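Local coordinates for Aac(6')-Ih protein (Acinetobacter baumannii, PDB 4E8O) that probably transfers an acetyl group from acetyl coenzyme A to the 6'-amino group of aminoglycoside antibiotics, as a member of the GNAT superfamily, at residues Met78-Arg84 with Val96-Ile102; Glu86-Gly90 with Thr156-Tyr161; Trp35-Arg39 with His50-Met54; Ala61-Leu66 with Gln120-Trp124. One frame throughout, in Å; residues are numbered along the deposited sequence.

How the interactions relate
After strand 23-26, interaction 3 closes a short loop between residues 35-39 and 50-54 of a helix pair. Residues 61-66 meet residues 120-124, so interaction 4 closes a much longer loop. Interaction 1, the central hairpin, lies wholly within it. Interaction 2 opens at residues 86-90, in the loop that joins the two hairpin strands, and closes at the C-terminal strand; it therefore crosses both interaction 1 and interaction 4. Together the contacts place helices 32-42 and 47-57 on one face of the sheet and helix 113-127 on the other. Glu-80 joins interactions 1 and 3 through Arg-39 and Trp-35. Backbone bonds between neighbouring strands join interactions 1 and 4.

Interaction 1: residues Met78-Arg84 with Val96-Ile102; sequences MLEASIR and VAFLEGI
Glu-100 reaches across the central beta hairpin to Ser-82 and Arg-84. The strands are antiparallel, and the register shifts by one residue at a classic beta bulge: the N-H groups of Glu-100 and Gly-101 both bond to Glu-80 O, at 2.9 and 3.2 Å. A bulge on this strand is a known feature of GNAT enzymes. It points Glu-100 CB toward the partner strand. The Glu-100 chain then bends at chi2 (-81°), which lays OE2 beside Ser-82. Ser-82 OG donates to the anti lone pair of Glu-100 OE2 over a short 2.5 Å. Arg-84 comes from the opposite direction and grips the same oxygen side-on, with NE at 3.2 Å and NH2 at 3.0 Å from OE2. Its NE also bonds to Ser-82 OG. The guanidinium lies over one face of Phe-98: Arg-84 CZ is 4.4 Å from the centroid of the Phe-98 ring, a cation-pi contact with planes 34° apart. On the other face of the sheet, Leu-79 CD1 meets Leu-99 CD1 at 3.7 Å, the two side chains crossing at about a right angle. Three donors, Ser-82 OG and Arg-84 NE and NH2, grip OE2 and hold the Glu-100 carboxylate in one orientation.

Interaction 2: residues Glu86-Gly90 with Thr156-Tyr161; sequences EYVNG and TERVVY
A water molecule joins Asn-89 to Thr-156: it lies 2.6 Å from Thr-156 OG1 and donates to Asn-89 O at 2.8 Å. The contact sets the loop that joins the two strands of the central GNAT hairpin against the C-terminal strand 154-165. That strand pairs antiparallel with a strand of the second subunit, so the contact belongs to the dimer interface. Thr-156 points its CB toward the loop. Its OG1 sits between the backbone N and the carbonyl carbon (chi1 51°), which brings it to 3.6 Å from Gly-90 CA. The glycine has a positive phi of 91°, and the chain turns there close against the strand. Asn-89 reaches further along the same strand. Its side chain crosses that of Glu-157 at about a right angle, and ND2 lies 3.4 Å from Glu-157 OE1. The extended Glu-157 chain carries its other oxygen, OE2, to within 3.4 Å of Gly-90 N. Within the loop, Gly-90 N makes a weak hydrogen bond to Tyr-87 OH. Tyr-161 meets Asn-89 from the opposite direction, with ring and amide planes 71° apart. Its hydroxyl bonds to the hydroxyl of Tyr-161 of the second subunit. Within the contact, Tyr-161 OH lies 3.1 Å from Asn-89 OD1.

Interaction 3: residues Trp35-Arg39 with His50-Met54; sequences WLALR and HLQEM
This is a helix-to-helix contact in which Trp-35, Leu-36 and Arg-39 meet His-50, Glu-53 and Met-54. It joins helices 32-42 and 47-57, the N-terminal helix pair of the GNAT fold, which lies over one face of the sheet. In relatives this region commonly lines the acceptor-substrate site. The axes of the two short segments come no closer than 11.0 Å and run at 120° to each other, so long side chains fill the gap. Met-54 lies across one face of Trp-35. Its CG is 3.5 Å from the centroid of the six-membered ring and almost on the ring normal, a CH-pi contact. The sulfur follows over the same face, with SD 4.7 Å from that centroid, a Met-aromatic contact. The chain bends at chi3 (64°), and this carries Met-54 CE to 3.8 Å from Leu-36 CB. Leu-36 in turn places CD1 3.6 Å from His-50 CB. Arg-39 runs extended from CG to NE, past Met-54, and reaches two polar partners with one nitrogen. NH1 donates to His-50 ND1 at 3.0 Å, somewhat tilted from both planes. Arg-39 NE makes a salt bridge to Glu-80 of strand 75-84, which also accepts from Trp-35 NE1. The helix pair is thereby tied to that strand. Arg-39 NH1 also forms a salt bridge to Glu-53: OE1 lies 3.2 Å away in the guanidinium plane, yet is met from above the carboxylate, 63° out of its plane.

Interaction 4: residues Ala61-Leu66 with Gln120-Trp124; sequences AHRLQL and QVEIW
The strand bearing Leu-64 runs nearly antiparallel to the helix bearing Val-121 and Trp-124, with segment axes 10.1 Å apart at their closest and directions 153° apart. This is a helix packed on the sheet, part of the alpha/beta layering of the GNAT fold. Helix 113-127 follows strand 96-104 in the chain, and in GNAT enzymes the start of this helix usually borders the acetyl coenzyme A site. The segment here lies further along, and Gln-120, Val-121 and Trp-124 meet the strand. Trp-124 makes the largest share of the contact. Its CG stands anti to the backbone N (chi1 172°), which swings the indole out from the helix over the strand. Leu-64 comes up under one face: its CB lies 3.6 Å from the centroid of the six-membered ring, only 5° off the normal, a CH-pi contact. Leu-64 and Trp-124 lie alongside each other, pointing opposite ways. Leu-64 CD2 ends 4.3 Å from Val-121 CG2. The far edge of the indole meets the backbone before the strand. Ala-61 O lies near the ring plane, 3.8 Å from CZ2 of Trp-124. His-62 O also sits near that plane, 3.5 Å from Trp-124 CH2. Outside the segments, Ile-83 and the ring of Phe-128 also pack against Trp-124. No hydrogen bond joins the two segments, so they are held by apolar and ring contacts. One turn earlier on the helix, Gln-120 touches with CB while its amide turns off elsewhere: CB meets Leu-66 CD1 at 3.6 Å.

Interaction 1: residues Met78-Arg84 with Val96-Ile102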
# COMPACT_ATOMS: atom_id res chain seq x y z
N MET B 78 20.82 9.88 0.58
CA MET B 78 20.48 8.46 0.50
C MET B 78 19.10 8.28 -0.12
O MET B 78 18.26 9.18 -0.04
CB MET B 78 20.48 7.82 1.88
CG MET B 78 19.57 8.50 2.88
SD MET B 78 18.92 7.40 4.16
CE MET B 78 17.48 6.73 3.32
N LEU B 79 18.87 7.12 -0.72
CA LEU B 79 17.57 6.75 -1.25
C LEU B 79 17.33 5.27 -0.98
O LEU B 79 18.26 4.46 -1.03
CB LEU B 79 17.51 7.02 -2.76
CG LEU B 79 16.23 6.61 -3.51
CD1 LEU B 79 15.99 7.54 -4.68
CD2 LEU B 79 16.32 5.18 -4.00
N GLU B 80 16.08 4.92 -0.71
CA GLU B 80 15.69 3.52 -0.62
C GLU B 80 14.46 3.31 -1.49
O GLU B 80 13.55 4.14 -1.50
CB GLU B 80 15.42 3.12 0.84
CG GLU B 80 16.62 3.34 1.76
CD GLU B 80 16.40 2.88 3.19
OE1 GLU B 80 15.49 2.05 3.43
OE2 GLU B 80 17.14 3.35 4.08
N ALA B 81 14.42 2.21 -2.23
CA ALA B 81 13.27 1.93 -3.08
C ALA B 81 13.01 0.44 -3.08
O ALA B 81 13.87 -0.35 -2.70
CB ALA B 81 13.50 2.44 -4.50
N SER B 82 11.81 0.06 -3.52
CA SER B 82 11.45 -1.34 -3.60
C SER B 82 10.65 -1.62 -4.86
O SER B 82 10.15 -0.70 -5.50
CB SER B 82 10.63 -1.75 -2.38
OG SER B 82 9.43 -1.00 -2.30
N ILE B 83 10.55 -2.90 -5.21
CA ILE B 83 9.62 -3.34 -6.23
C ILE B 83 8.41 -3.93 -5.51
O ILE B 83 8.58 -4.80 -4.65
CB ILE B 83 10.23 -4.41 -7.15
CG1 ILE B 83 11.56 -3.93 -7.75
CG2 ILE B 83 9.24 -4.78 -8.25
CD1 ILE B 83 11.45 -2.69 -8.64
N ARG B 84 7.21 -3.46 -5.84
CA ARG B 84 5.99 -3.90 -5.16
C ARG B 84 5.14 -4.74 -6.10
O ARG B 84 4.90 -4.34 -7.24
CB ARG B 84 5.17 -2.70 -4.70
CG ARG B 84 5.87 -1.76 -3.75
CD ARG B 84 6.25 -2.45 -2.46
NE ARG B 84 6.61 -1.50 -1.41
CZ ARG B 84 5.73 -0.94 -0.58
NH1 ARG B 84 4.44 -1.24 -0.67
NH2 ARG B 84 6.15 -0.09 0.35
N VAL B 96 5.29 -2.43 -9.62
CA VAL B 96 5.69 -1.03 -9.75
C VAL B 96 6.89 -0.77 -8.84
O VAL B 96 7.07 -1.45 -7.83
CB VAL B 96 4.55 -0.06 -9.36
CG1 VAL B 96 3.35 -0.23 -10.26
CG2 VAL B 96 4.16 -0.26 -7.89
N ALA B 97 7.70 0.23 -9.18
CA ALA B 97 8.76 0.66 -8.28
C ALA B 97 8.12 1.53 -7.22
O ALA B 97 7.08 2.13 -7.47
CB ALA B 97 9.82 1.43 -9.02
N PHE B 98 8.71 1.60 -6.03
CA PHE B 98 8.14 2.44 -4.98
C PHE B 98 9.24 3.13 -4.19
O PHE B 98 10.21 2.49 -3.78
CB PHE B 98 7.24 1.62 -4.06
CG PHE B 98 6.48 2.44 -3.04
CD1 PHE B 98 5.20 2.89 -3.32
CD2 PHE B 98 7.04 2.74 -1.81
CE1 PHE B 98 4.50 3.64 -2.38
CE2 PHE B 98 6.35 3.49 -0.87
CZ PHE B 98 5.08 3.94 -1.16
N LEU B 99 9.10 4.45 -4.00
CA LEU B 99 10.09 5.23 -3.26
C LEU B 99 9.83 5.10 -1.77
O LEU B 99 8.82 5.59 -1.26
CB LEU B 99 10.03 6.71 -3.67
CG LEU B 99 11.14 7.58 -3.09
CD1 LEU B 99 12.47 7.11 -3.63
CD2 LEU B 99 10.93 9.06 -3.41
N GLU B 100 10.74 4.42 -1.07
CA GLU B 100 10.56 4.20 0.35
C GLU B 100 11.07 5.39 1.14
O GLU B 100 10.49 5.76 2.16
CB GLU B 100 11.28 2.93 0.79
CG GLU B 100 10.85 1.68 0.04
CD GLU B 100 9.57 1.08 0.57
OE1 GLU B 100 9.06 1.57 1.60
OE2 GLU B 100 9.07 0.11 -0.04
N GLY B 101 12.16 6.00 0.67
CA GLY B 101 12.73 7.14 1.36
C GLY B 101 13.82 7.81 0.58
O GLY B 101 14.61 7.16 -0.11
N ILE B 102 13.86 9.13 0.67
CA ILE B 102 14.94 9.90 0.08
C ILE B 102 15.32 11.01 1.05
O ILE B 102 14.45 11.60 1.70
CB ILE B 102 14.54 10.46 -1.30
CG1 ILE B 102 15.73 11.17 -1.96
CG2 ILE B 102 13.31 11.35 -1.19
CD1 ILE B 102 15.43 11.69 -3.36

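Interaction 2: residues Glu86-Gly90 with Thr156-Tyr161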
# COMPACT_ATOMS: atom_id res chain seq x y z
N GLU B 86 2.10 -6.11 -4.88
CA GLU B 86 0.73 -5.93 -4.43
C GLU B 86 0.26 -4.53 -4.82
O GLU B 86 1.08 -3.64 -5.04
CB GLU B 86 0.64 -6.15 -2.92
CG GLU B 86 0.90 -7.60 -2.51
CD GLU B 86 0.96 -7.79 -1.01
OE1 GLU B 86 0.99 -6.77 -0.29
OE2 GLU B 86 0.97 -8.95 -0.55
N TYR B 87 -1.06 -4.34 -4.92
CA TYR B 87 -1.61 -3.09 -5.44
C TYR B 87 -1.17 -1.84 -4.68
O TYR B 87 -1.40 -1.71 -3.48
CB TYR B 87 -3.14 -3.13 -5.48
CG TYR B 87 -3.72 -1.81 -5.94
CD1 TYR B 87 -3.63 -1.42 -7.27
CD2 TYR B 87 -4.34 -0.95 -5.04
CE1 TYR B 87 -4.15 -0.22 -7.70
CE2 TYR B 87 -4.86 0.26 -5.46
CZ TYR B 87 -4.76 0.62 -6.79
OH TYR B 87 -5.28 1.82 -7.21
N VAL B 88 -0.52 -0.91 -5.40
CA VAL B 88 -0.19 0.39 -4.83
C VAL B 88 -1.18 1.44 -5.33
O VAL B 88 -1.39 1.55 -6.55
CB VAL B 88 1.25 0.85 -5.19
CG1 VAL B 88 1.51 2.24 -4.65
CG2 VAL B 88 2.29 -0.13 -4.63
N ASN B 89 -1.78 2.18 -4.41
CA ASN B 89 -2.74 3.23 -4.76
C ASN B 89 -2.25 4.18 -5.86
O ASN B 89 -1.10 4.63 -5.84
CB ASN B 89 -3.15 4.02 -3.52
CG ASN B 89 -4.04 3.23 -2.58
OD1 ASN B 89 -3.68 2.96 -1.43
ND2 ASN B 89 -5.22 2.86 -3.06
N GLY B 90 -3.12 4.47 -6.82
CA GLY B 90 -2.80 5.41 -7.88
C GLY B 90 -2.18 4.79 -9.12
O GLY B 90 -2.01 5.47 -10.13
N THR B 156 -1.70 11.33 -7.25
CA THR B 156 -2.70 10.41 -7.81
C THR B 156 -3.95 10.28 -6.95
O THR B 156 -5.07 10.27 -7.47
CB THR B 156 -2.11 9.01 -8.04
OG1 THR B 156 -1.46 8.56 -6.84
CG2 THR B 156 -1.10 9.05 -9.17
N GLU B 157 -3.75 10.16 -5.64
CA GLU B 157 -4.85 9.93 -4.70
C GLU B 157 -4.50 10.44 -3.31
O GLU B 157 -3.33 10.45 -2.91
CB GLU B 157 -5.14 8.42 -4.59
CG GLU B 157 -5.99 7.83 -5.70
CD GLU B 157 -6.16 6.32 -5.54
OE1 GLU B 157 -6.09 5.83 -4.39
OE2 GLU B 157 -6.35 5.63 -6.56
N ARG B 158 -5.54 10.83 -2.57
CA ARG B 158 -5.41 11.12 -1.15
C ARG B 158 -6.24 10.08 -0.39
O ARG B 158 -7.40 9.83 -0.74
CB ARG B 158 -5.87 12.55 -0.85
CG ARG B 158 -5.17 13.57 -1.74
CD ARG B 158 -5.19 14.98 -1.20
NE ARG B 158 -4.19 15.79 -1.90
CZ ARG B 158 -3.65 16.90 -1.42
NH1 ARG B 158 -4.00 17.35 -0.22
NH2 ARG B 158 -2.74 17.55 -2.13
N VAL B 159 -5.63 9.47 0.63
CA VAL B 159 -6.16 8.25 1.24
C VAL B 159 -6.11 8.34 2.78
O VAL B 159 -5.16 8.88 3.34
CB VAL B 159 -5.33 7.03 0.77
CG1 VAL B 159 -5.77 5.76 1.47
CG2 VAL B 159 -5.42 6.85 -0.74
N VAL B 160 -7.14 7.83 3.45
CA VAL B 160 -7.12 7.69 4.91
C VAL B 160 -6.99 6.21 5.24
O VAL B 160 -7.76 5.40 4.72
CB VAL B 160 -8.39 8.27 5.56
CG1 VAL B 160 -8.34 8.11 7.08
CG2 VAL B 160 -8.56 9.73 5.20
N TYR B 161 -6.03 5.85 6.08
CA TYR B 161 -5.84 4.44 6.46
C TYR B 161 -6.50 4.14 7.80
O TYR B 161 -6.55 5.00 8.69
CB TYR B 161 -4.35 4.05 6.47
CG TYR B 161 -3.82 3.68 5.10
CD1 TYR B 161 -3.37 4.65 4.23
CD2 TYR B 161 -3.79 2.36 4.69
CE1 TYR B 161 -2.89 4.32 2.98
CE2 TYR B 161 -3.31 2.01 3.43
CZ TYR B 161 -2.87 3.00 2.59
OH TYR B 161 -2.40 2.68 1.34
O HOH W 1 0.33 6.64 -7.16

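Interaction 3: residues Trp35-Arg39 with His50-Met54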
# COMPACT_ATOMS: atom_id res chain seq x y z
N TRP B 35 25.27 5.10 5.99
CA TRP B 35 23.85 4.89 5.69
C TRP B 35 23.01 5.19 6.93
O TRP B 35 21.98 5.86 6.84
CB TRP B 35 23.63 3.45 5.23
CG TRP B 35 22.22 3.14 4.77
CD1 TRP B 35 21.21 4.03 4.55
CD2 TRP B 35 21.68 1.84 4.49
NE1 TRP B 35 20.07 3.36 4.15
CE2 TRP B 35 20.34 2.02 4.11
CE3 TRP B 35 22.21 0.54 4.53
CZ2 TRP B 35 19.51 0.95 3.76
CZ3 TRP B 35 21.39 -0.51 4.19
CH2 TRP B 35 20.05 -0.31 3.81
N LEU B 36 23.46 4.69 8.08
CA LEU B 36 22.76 4.88 9.35
C LEU B 36 22.68 6.35 9.74
O LEU B 36 21.62 6.83 10.15
CB LEU B 36 23.46 4.09 10.46
CG LEU B 36 22.92 4.26 11.88
CD1 LEU B 36 21.51 3.73 11.96
CD2 LEU B 36 23.80 3.57 12.91
N ALA B 37 23.79 7.06 9.59
CA ALA B 37 23.88 8.47 9.96
C ALA B 37 22.85 9.34 9.24
O ALA B 37 22.29 10.27 9.83
CB ALA B 37 25.29 9.00 9.72
N LEU B 38 22.60 9.05 7.96
CA LEU B 38 21.60 9.78 7.19
C LEU B 38 20.20 9.22 7.44
O LEU B 38 19.23 9.97 7.51
CB LEU B 38 21.92 9.72 5.70
CG LEU B 38 23.20 10.45 5.27
CD1 LEU B 38 23.42 10.32 3.77
CD2 LEU B 38 23.12 11.90 5.67
N ARG B 39 20.11 7.90 7.58
CA ARG B 39 18.84 7.22 7.80
C ARG B 39 18.19 7.68 9.10
O ARG B 39 16.96 7.77 9.19
CB ARG B 39 19.04 5.70 7.84
CG ARG B 39 17.82 4.89 7.45
CD ARG B 39 18.17 3.41 7.34
NE ARG B 39 17.16 2.67 6.58
CZ ARG B 39 16.27 1.85 7.13
NH1 ARG B 39 16.27 1.64 8.44
NH2 ARG B 39 15.39 1.22 6.36
N HIS B 50 17.18 0.07 13.15
CA HIS B 50 17.73 0.47 11.86
C HIS B 50 18.65 -0.61 11.28
O HIS B 50 18.42 -1.12 10.18
CB HIS B 50 18.53 1.77 12.01
CG HIS B 50 17.70 3.02 11.92
ND1 HIS B 50 17.07 3.42 10.76
CD2 HIS B 50 17.44 3.98 12.85
CE1 HIS B 50 16.44 4.56 10.98
NE2 HIS B 50 16.64 4.92 12.23
N LEU B 51 19.69 -0.96 12.04
CA LEU B 51 20.71 -1.91 11.59
C LEU B 51 20.13 -3.28 11.24
O LEU B 51 20.57 -3.91 10.27
CB LEU B 51 21.80 -2.06 12.65
CG LEU B 51 22.81 -0.92 12.75
CD1 LEU B 51 23.85 -1.17 13.84
CD2 LEU B 51 23.50 -0.71 11.41
N GLN B 52 19.16 -3.73 12.02
CA GLN B 52 18.51 -5.01 11.76
C GLN B 52 17.83 -4.96 10.39
O GLN B 52 17.91 -5.91 9.62
CB GLN B 52 17.49 -5.31 12.86
CG GLN B 52 17.48 -6.75 13.37
CD GLN B 52 16.67 -6.91 14.65
OE1 GLN B 52 16.50 -5.96 15.41
NE2 GLN B 52 16.17 -8.12 14.89
N GLU B 53 17.20 -3.83 10.09
CA GLU B 53 16.52 -3.66 8.82
C GLU B 53 17.51 -3.47 7.68
O GLU B 53 17.36 -4.08 6.62
CB GLU B 53 15.56 -2.47 8.89
CG GLU B 53 14.58 -2.38 7.73
CD GLU B 53 13.64 -1.20 7.85
OE1 GLU B 53 13.79 -0.41 8.81
OE2 GLU B 53 12.74 -1.06 7.00
N MET B 54 18.52 -2.63 7.90
CA MET B 54 19.55 -2.36 6.89
C MET B 54 20.27 -3.62 6.42
O MET B 54 20.54 -3.77 5.22
CB MET B 54 20.56 -1.34 7.43
CG MET B 54 20.02 0.08 7.53
SD MET B 54 20.77 1.05 8.86
CE MET B 54 22.48 1.12 8.30

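Interaction 4: residues Ala61-Leu66 with Gln120-Trp124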
# COMPACT_ATOMS: atom_id res chain seq x y z
N ALA B 61 16.79 -8.74 -3.46
CA ALA B 61 16.81 -8.41 -4.88
C ALA B 61 15.76 -7.37 -5.27
O ALA B 61 15.92 -6.65 -6.25
CB ALA B 61 16.64 -9.67 -5.73
N HIS B 62 14.67 -7.30 -4.50
CA HIS B 62 13.58 -6.37 -4.78
C HIS B 62 13.77 -5.03 -4.06
O HIS B 62 12.85 -4.20 -4.04
CB HIS B 62 12.24 -6.98 -4.38
CG HIS B 62 12.08 -7.17 -2.90
ND1 HIS B 62 12.70 -8.19 -2.20
CD2 HIS B 62 11.37 -6.47 -1.98
CE1 HIS B 62 12.38 -8.11 -0.92
NE2 HIS B 62 11.57 -7.07 -0.77
N ARG B 63 14.95 -4.82 -3.49
CA ARG B 63 15.24 -3.59 -2.77
C ARG B 63 16.47 -2.89 -3.34
O ARG B 63 17.44 -3.53 -3.74
CB ARG B 63 15.47 -3.88 -1.28
CG ARG B 63 14.26 -4.46 -0.56
CD ARG B 63 13.10 -3.47 -0.53
NE ARG B 63 13.50 -2.19 0.05
CZ ARG B 63 12.87 -1.58 1.05
NH1 ARG B 63 11.79 -2.14 1.60
NH2 ARG B 63 13.31 -0.42 1.50
N LEU B 64 16.42 -1.56 -3.37
CA LEU B 64 17.56 -0.77 -3.81
C LEU B 64 17.84 0.31 -2.77
O LEU B 64 16.92 1.00 -2.32
CB LEU B 64 17.31 -0.12 -5.18
CG LEU B 64 18.53 0.55 -5.81
CD1 LEU B 64 19.52 -0.48 -6.33
CD2 LEU B 64 18.14 1.51 -6.93
N GLN B 65 19.11 0.45 -2.39
CA GLN B 65 19.50 1.50 -1.46
C GLN B 65 20.77 2.17 -1.95
O GLN B 65 21.76 1.49 -2.26
CB GLN B 65 19.66 0.93 -0.04
CG GLN B 65 20.38 -0.41 0.02
CD GLN B 65 19.44 -1.59 -0.16
OE1 GLN B 65 18.29 -1.56 0.27
NE2 GLN B 65 19.94 -2.64 -0.81
N LEU B 66 20.75 3.49 -2.04
CA LEU B 66 21.88 4.22 -2.61
C LEU B 66 22.41 5.29 -1.66
O LEU B 66 21.68 5.76 -0.78
CB LEU B 66 21.47 4.88 -3.94
CG LEU B 66 20.74 4.02 -4.97
CD1 LEU B 66 20.32 4.86 -6.16
CD2 LEU B 66 21.60 2.87 -5.43
N GLN B 120 18.40 6.69 -11.03
CA GLN B 120 19.04 5.39 -10.84
C GLN B 120 18.02 4.31 -10.51
O GLN B 120 18.19 3.15 -10.89
CB GLN B 120 20.12 5.46 -9.75
CG GLN B 120 21.36 6.25 -10.17
CD GLN B 120 22.08 5.63 -11.36
OE1 GLN B 120 22.32 4.42 -11.40
NE2 GLN B 120 22.42 6.46 -12.34
N VAL B 121 16.95 4.68 -9.81
CA VAL B 121 15.87 3.74 -9.50
C VAL B 121 15.15 3.30 -10.77
O VAL B 121 14.83 2.12 -10.93
CB VAL B 121 14.84 4.36 -8.54
CG1 VAL B 121 13.80 3.32 -8.14
CG2 VAL B 121 15.53 4.90 -7.31
N GLU B 122 14.90 4.25 -11.67
CA GLU B 122 14.17 3.99 -12.91
C GLU B 122 14.92 3.02 -13.82
O GLU B 122 14.31 2.12 -14.40
CB GLU B 122 13.88 5.30 -13.66
CG GLU B 122 12.97 6.25 -12.89
CD GLU B 122 12.57 7.48 -13.69
OE1 GLU B 122 12.74 7.47 -14.93
OE2 GLU B 122 12.07 8.45 -13.08
N ILE B 123 16.23 3.22 -13.95
CA ILE B 123 17.08 2.30 -14.68
C ILE B 123 16.95 0.91 -14.06
O ILE B 123 16.79 -0.08 -14.77
CB ILE B 123 18.56 2.74 -14.63
CG1 ILE B 123 18.72 4.14 -15.24
CG2 ILE B 123 19.45 1.74 -15.34
CD1 ILE B 123 20.12 4.71 -15.14
N TRP B 124 17.01 0.87 -12.74
CA TRP B 124 16.86 -0.37 -11.98
C TRP B 124 15.45 -0.95 -12.09
O TRP B 124 15.29 -2.15 -12.29
CB TRP B 124 17.22 -0.11 -10.51
CG TRP B 124 16.93 -1.27 -9.59
CD1 TRP B 124 17.58 -2.47 -9.56
CD2 TRP B 124 15.93 -1.33 -8.57
NE1 TRP B 124 17.04 -3.27 -8.58
CE2 TRP B 124 16.02 -2.60 -7.96
CE3 TRP B 124 14.96 -0.43 -8.11
CZ2 TRP B 124 15.18 -2.99 -6.91
CZ3 TRP B 124 14.13 -0.82 -7.08
CH2 TRP B 124 14.25 -2.08 -6.48